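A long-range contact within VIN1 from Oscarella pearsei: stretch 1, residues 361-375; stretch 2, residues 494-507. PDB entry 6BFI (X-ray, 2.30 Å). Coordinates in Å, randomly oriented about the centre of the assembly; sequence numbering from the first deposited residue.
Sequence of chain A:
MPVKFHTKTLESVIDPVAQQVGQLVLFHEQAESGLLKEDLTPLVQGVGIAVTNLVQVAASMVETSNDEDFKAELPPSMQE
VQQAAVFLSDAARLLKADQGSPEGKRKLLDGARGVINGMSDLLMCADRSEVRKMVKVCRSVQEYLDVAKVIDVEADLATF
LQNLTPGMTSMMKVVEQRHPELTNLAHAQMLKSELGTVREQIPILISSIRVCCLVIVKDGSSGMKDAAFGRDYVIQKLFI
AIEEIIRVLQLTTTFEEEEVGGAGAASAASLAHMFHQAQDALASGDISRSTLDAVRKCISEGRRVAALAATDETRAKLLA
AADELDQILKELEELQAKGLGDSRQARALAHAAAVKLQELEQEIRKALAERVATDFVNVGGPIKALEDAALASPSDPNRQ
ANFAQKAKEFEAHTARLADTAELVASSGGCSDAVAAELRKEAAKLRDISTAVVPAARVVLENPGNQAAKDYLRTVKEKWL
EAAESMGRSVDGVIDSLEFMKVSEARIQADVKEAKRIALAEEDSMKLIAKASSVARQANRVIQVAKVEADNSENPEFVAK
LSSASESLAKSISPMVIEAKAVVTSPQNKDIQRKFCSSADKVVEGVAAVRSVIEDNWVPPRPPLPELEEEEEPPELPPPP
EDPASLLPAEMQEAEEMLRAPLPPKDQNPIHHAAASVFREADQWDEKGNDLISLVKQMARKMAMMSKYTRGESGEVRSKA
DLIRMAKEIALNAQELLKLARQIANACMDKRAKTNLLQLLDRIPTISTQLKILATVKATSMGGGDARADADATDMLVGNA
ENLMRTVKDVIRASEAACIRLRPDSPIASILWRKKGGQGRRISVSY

Stretch 1 361-375: EQEIRKALAERVATD
Stretch 2 (494-507) IDSLEFMKVSEARI

Where two helices cross steeply, small residues at the crossing let the backbones approach, while larger side chains fill the widening gaps beyond; this contact within VIN1 is a worked example. Residues 361-375 are helical throughout. In the second stretch Ile 494 (phi/psi -63/143°) and Asp 495 (-65/117°) are extended, and a helix begins at 496 and continues past 507. The axes approach to 8.6 Å, with N-to-C directions 61° apart (signed crossing angle -61°).

Register is set at Ala 369, whose CA lies 5.1 Å from Phe 499 CA; Lys 366 CA is 5.6 Å from Glu 498 CA, and Ala 373 CA 6.7 Å from Ser 503 CA. The methyl of Ala 369 is small enough to rest almost on the opposing backbone, its CB 3.8 Å from both Glu 498 CB and Phe 499 N. One turn on, Ala 373 is a knob in a hole formed by Phe 499, Val 502, Ser 503 and Arg 506; its CB is 4.1 Å from Phe 499 CE2 and 4.2 Å from Val 502 CG1.

Ile 494 (chi1 m, chi2 m) fills the hollow beside Ala 369: its CD1 lies 3.6 Å from Leu 368 CB, and its CG1 3.6 Å from Val 372 CG2. Val 372 (t) turns its other methyl to Phe 499 (t, chi2 -86°), with CG1 3.9 Å from CE2. Val 502 (t) packs CG1 3.8 Å from Glu 370 CG.

Polar groups border this packing. Gln 362 (t, p) donates from NE2 to Glu 498 OE2 (m, m) in a very short 2.3 Å hydrogen bond. Arg 365 (m, t, m) forms a salt bridge, NE to Asp 495 OD2 at 3.4 Å, while Asp 495 (t) caps its own helix through a weak bond from Leu 497 N to OD1, 3.5 Å. Arg 506 (m, t, chi3 111°) lays one guanidinium face over Ala 373 CB and Thr 374 N.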

# COMPACT_ATOMS: atom_id res chain seq x y z
N GLU A 361 6.03 -9.06 -22.25
CA GLU A 361 6.13 -8.61 -20.86
C GLU A 361 7.54 -8.14 -20.54
O GLU A 361 7.73 -7.08 -19.92
CB GLU A 361 5.70 -9.74 -19.93
CG GLU A 361 5.82 -9.42 -18.45
CD GLU A 361 5.40 -10.58 -17.56
OE1 GLU A 361 4.98 -11.62 -18.11
OE2 GLU A 361 5.49 -10.45 -16.32
N GLN A 362 8.55 -8.90 -20.96
CA GLN A 362 9.93 -8.53 -20.67
C GLN A 362 10.30 -7.21 -21.34
O GLN A 362 11.01 -6.39 -20.74
CB GLN A 362 10.88 -9.64 -21.10
CG GLN A 362 12.32 -9.43 -20.64
CD GLN A 362 12.44 -9.35 -19.13
OE1 GLN A 362 11.68 -9.98 -18.39
NE2 GLN A 362 13.40 -8.56 -18.65
N GLU A 363 9.84 -7.00 -22.57
CA GLU A 363 10.15 -5.74 -23.25
C GLU A 363 9.41 -4.57 -22.62
O GLU A 363 9.90 -3.44 -22.66
CB GLU A 363 9.81 -5.85 -24.74
CG GLU A 363 10.96 -5.48 -25.67
CD GLU A 363 12.15 -6.42 -25.56
OE1 GLU A 363 12.95 -6.27 -24.61
OE2 GLU A 363 12.28 -7.32 -26.41
N ILE A 364 8.23 -4.82 -22.03
CA ILE A 364 7.55 -3.78 -21.27
C ILE A 364 8.39 -3.38 -20.06
O ILE A 364 8.60 -2.19 -19.78
CB ILE A 364 6.14 -4.24 -20.86
CG1 ILE A 364 5.22 -4.27 -22.09
CG2 ILE A 364 5.57 -3.35 -19.78
CD1 ILE A 364 3.81 -4.73 -21.78
N ARG A 365 8.89 -4.38 -19.33
CA ARG A 365 9.79 -4.09 -18.21
C ARG A 365 11.02 -3.32 -18.68
O ARG A 365 11.47 -2.38 -18.01
CB ARG A 365 10.19 -5.38 -17.51
CG ARG A 365 9.07 -6.02 -16.72
CD ARG A 365 9.61 -6.95 -15.65
NE ARG A 365 10.15 -8.18 -16.22
CZ ARG A 365 9.44 -9.29 -16.39
NH1 ARG A 365 8.16 -9.33 -16.04
NH2 ARG A 365 10.01 -10.37 -16.92
N LYS A 366 11.57 -3.70 -19.84
CA LYS A 366 12.74 -3.00 -20.36
C LYS A 366 12.41 -1.55 -20.71
O LYS A 366 13.23 -0.65 -20.50
CB LYS A 366 13.30 -3.74 -21.57
CG LYS A 366 14.70 -3.30 -21.98
CD LYS A 366 15.39 -4.37 -22.83
CE LYS A 366 16.89 -4.13 -22.92
NZ LYS A 366 17.61 -5.28 -23.55
N ALA A 367 11.21 -1.31 -21.24
CA ALA A 367 10.82 0.05 -21.58
C ALA A 367 10.67 0.91 -20.33
O ALA A 367 11.10 2.07 -20.31
CB ALA A 367 9.52 0.04 -22.39
N LEU A 368 10.07 0.36 -19.28
CA LEU A 368 9.96 1.12 -18.03
C LEU A 368 11.33 1.40 -17.44
O LEU A 368 11.61 2.52 -16.99
CB LEU A 368 9.08 0.37 -17.03
CG LEU A 368 7.60 0.77 -17.03
CD1 LEU A 368 6.97 0.53 -18.39
CD2 LEU A 368 6.84 0.04 -15.94
N ALA A 369 12.21 0.40 -17.43
CA ALA A 369 13.57 0.62 -16.95
C ALA A 369 14.30 1.66 -17.79
O ALA A 369 15.17 2.38 -17.28
CB ALA A 369 14.35 -0.70 -16.95
N GLU A 370 13.96 1.76 -19.08
CA GLU A 370 14.58 2.77 -19.93
C GLU A 370 14.07 4.17 -19.59
O GLU A 370 14.85 5.13 -19.51
CB GLU A 370 14.34 2.44 -21.40
CG GLU A 370 15.39 3.00 -22.34
CD GLU A 370 15.02 2.85 -23.80
OE1 GLU A 370 13.81 2.86 -24.11
OE2 GLU A 370 15.94 2.71 -24.64
N ARG A 371 12.75 4.30 -19.39
CA ARG A 371 12.20 5.57 -18.94
C ARG A 371 12.85 6.02 -17.64
O ARG A 371 13.19 7.20 -17.48
CB ARG A 371 10.69 5.46 -18.76
CG ARG A 371 9.88 5.76 -20.01
CD ARG A 371 9.85 7.25 -20.32
NE ARG A 371 9.15 8.02 -19.30
CZ ARG A 371 7.85 8.26 -19.31
NH1 ARG A 371 7.09 7.81 -20.29
NH2 ARG A 371 7.30 8.97 -18.32
N VAL A 372 13.05 5.09 -16.70
CA VAL A 372 13.70 5.45 -15.45
C VAL A 372 15.16 5.85 -15.69
O VAL A 372 15.65 6.83 -15.13
CB VAL A 372 13.59 4.30 -14.44
CG1 VAL A 372 14.40 4.60 -13.19
CG2 VAL A 372 12.13 4.06 -14.09
N ALA A 373 15.86 5.10 -16.54
CA ALA A 373 17.25 5.43 -16.84
C ALA A 373 17.39 6.81 -17.46
O ALA A 373 18.41 7.48 -17.27
CB ALA A 373 17.87 4.37 -17.75
N THR A 374 16.38 7.25 -18.21
CA THR A 374 16.47 8.55 -18.86
C THR A 374 16.06 9.68 -17.93
O THR A 374 16.75 10.70 -17.82
CB THR A 374 15.60 8.57 -20.12
OG1 THR A 374 16.05 7.56 -21.03
CG2 THR A 374 15.68 9.93 -20.80
N ASP A 375 14.92 9.52 -17.24
CA ASP A 375 14.33 10.65 -16.52
C ASP A 375 14.97 10.90 -15.16
O ASP A 375 14.99 12.04 -14.69
CB ASP A 375 12.83 10.43 -16.37
CG ASP A 375 12.12 10.25 -17.71
OD1 ASP A 375 12.71 10.61 -18.75
OD2 ASP A 375 10.97 9.76 -17.72
N ILE A 494 11.08 -1.18 -10.23
CA ILE A 494 11.67 -1.48 -11.53
C ILE A 494 12.53 -2.73 -11.47
O ILE A 494 13.20 -3.00 -10.47
CB ILE A 494 12.47 -0.26 -12.02
CG1 ILE A 494 11.54 0.74 -12.71
CG2 ILE A 494 13.61 -0.66 -12.93
CD1 ILE A 494 10.75 0.13 -13.85
N ASP A 495 12.48 -3.52 -12.55
CA ASP A 495 13.37 -4.67 -12.70
C ASP A 495 14.81 -4.19 -12.80
O ASP A 495 15.17 -3.48 -13.75
CB ASP A 495 12.98 -5.47 -13.94
CG ASP A 495 13.61 -6.86 -13.97
OD1 ASP A 495 14.58 -7.10 -13.22
OD2 ASP A 495 13.13 -7.70 -14.75
N SER A 496 15.63 -4.57 -11.82
CA SER A 496 16.96 -3.98 -11.70
C SER A 496 17.91 -4.49 -12.77
O SER A 496 18.76 -3.74 -13.26
CB SER A 496 17.52 -4.25 -10.31
OG SER A 496 16.73 -3.60 -9.32
N LEU A 497 17.79 -5.77 -13.15
CA LEU A 497 18.65 -6.31 -14.20
C LEU A 497 18.46 -5.57 -15.51
O LEU A 497 19.44 -5.29 -16.22
CB LEU A 497 18.37 -7.81 -14.38
CG LEU A 497 19.09 -8.51 -15.54
CD1 LEU A 497 20.59 -8.29 -15.48
CD2 LEU A 497 18.77 -10.00 -15.53
N GLU A 498 17.22 -5.22 -15.84
CA GLU A 498 16.97 -4.43 -17.05
C GLU A 498 17.59 -3.05 -16.93
O GLU A 498 18.13 -2.52 -17.90
CB GLU A 498 15.47 -4.34 -17.32
CG GLU A 498 14.84 -5.64 -17.79
CD GLU A 498 15.38 -6.12 -19.12
OE1 GLU A 498 16.02 -5.33 -19.84
OE2 GLU A 498 15.16 -7.31 -19.45
N PHE A 499 17.52 -2.44 -15.73
CA PHE A 499 18.17 -1.15 -15.53
C PHE A 499 19.68 -1.26 -15.75
O PHE A 499 20.29 -0.37 -16.35
CB PHE A 499 17.87 -0.61 -14.13
CG PHE A 499 18.36 0.79 -13.89
CD1 PHE A 499 19.67 1.03 -13.48
CD2 PHE A 499 17.52 1.88 -14.07
CE1 PHE A 499 20.12 2.32 -13.26
CE2 PHE A 499 17.96 3.17 -13.86
CZ PHE A 499 19.27 3.39 -13.45
N MET A 500 20.28 -2.35 -15.28
CA MET A 500 21.72 -2.53 -15.44
C MET A 500 22.09 -2.78 -16.90
O MET A 500 23.16 -2.34 -17.35
CB MET A 500 22.22 -3.66 -14.56
CG MET A 500 22.03 -3.42 -13.07
SD MET A 500 22.64 -1.81 -12.54
CE MET A 500 22.19 -1.82 -10.80
N LYS A 501 21.24 -3.48 -17.65
CA LYS A 501 21.51 -3.69 -19.07
C LYS A 501 21.40 -2.38 -19.85
O LYS A 501 22.31 -2.00 -20.58
CB LYS A 501 20.56 -4.74 -19.64
CG LYS A 501 20.91 -6.18 -19.27
CD LYS A 501 19.90 -7.16 -19.87
CE LYS A 501 20.31 -8.60 -19.63
NZ LYS A 501 19.28 -9.56 -20.11
N VAL A 502 20.26 -1.69 -19.70
CA VAL A 502 20.06 -0.43 -20.42
C VAL A 502 21.15 0.57 -20.06
O VAL A 502 21.72 1.22 -20.94
CB VAL A 502 18.65 0.12 -20.12
CG1 VAL A 502 18.45 1.47 -20.78
CG2 VAL A 502 17.59 -0.86 -20.60
N SER A 503 21.45 0.70 -18.77
CA SER A 503 22.52 1.60 -18.34
C SER A 503 23.88 1.16 -18.86
O SER A 503 24.72 2.01 -19.18
CB SER A 503 22.55 1.69 -16.81
OG SER A 503 21.34 2.21 -16.30
N GLU A 504 24.11 -0.15 -18.97
CA GLU A 504 25.38 -0.62 -19.52
C GLU A 504 25.52 -0.23 -20.99
O GLU A 504 26.58 0.22 -21.42
CB GLU A 504 25.49 -2.14 -19.36
CG GLU A 504 26.86 -2.73 -19.69
CD GLU A 504 26.87 -4.24 -19.61
OE1 GLU A 504 25.78 -4.85 -19.49
OE2 GLU A 504 27.97 -4.84 -19.66
N ALA A 505 24.44 -0.38 -21.76
CA ALA A 505 24.49 -0.03 -23.18
C ALA A 505 24.65 1.48 -23.37
O ALA A 505 25.51 1.93 -24.13
CB ALA A 505 23.24 -0.53 -23.89
N ARG A 506 23.82 2.27 -22.68
CA ARG A 506 23.90 3.72 -22.81
C ARG A 506 25.26 4.24 -22.36
O ARG A 506 25.84 5.12 -23.01
CB ARG A 506 22.78 4.38 -22.00
CG ARG A 506 21.40 4.19 -22.61
CD ARG A 506 20.29 4.48 -21.61
NE ARG A 506 19.54 5.69 -21.93
CZ ARG A 506 19.52 6.78 -21.17
NH1 ARG A 506 20.22 6.82 -20.04
NH2 ARG A 506 18.81 7.83 -21.54
N ILE A 507 25.80 3.69 -21.27
CA ILE A 507 27.12 4.09 -20.81
C ILE A 507 28.19 3.68 -21.83
O ILE A 507 29.16 4.41 -22.04
CB ILE A 507 27.41 3.50 -19.41
CG1 ILE A 507 26.63 4.28 -18.35
CG2 ILE A 507 28.89 3.55 -19.10
CD1 ILE A 507 26.74 3.68 -16.96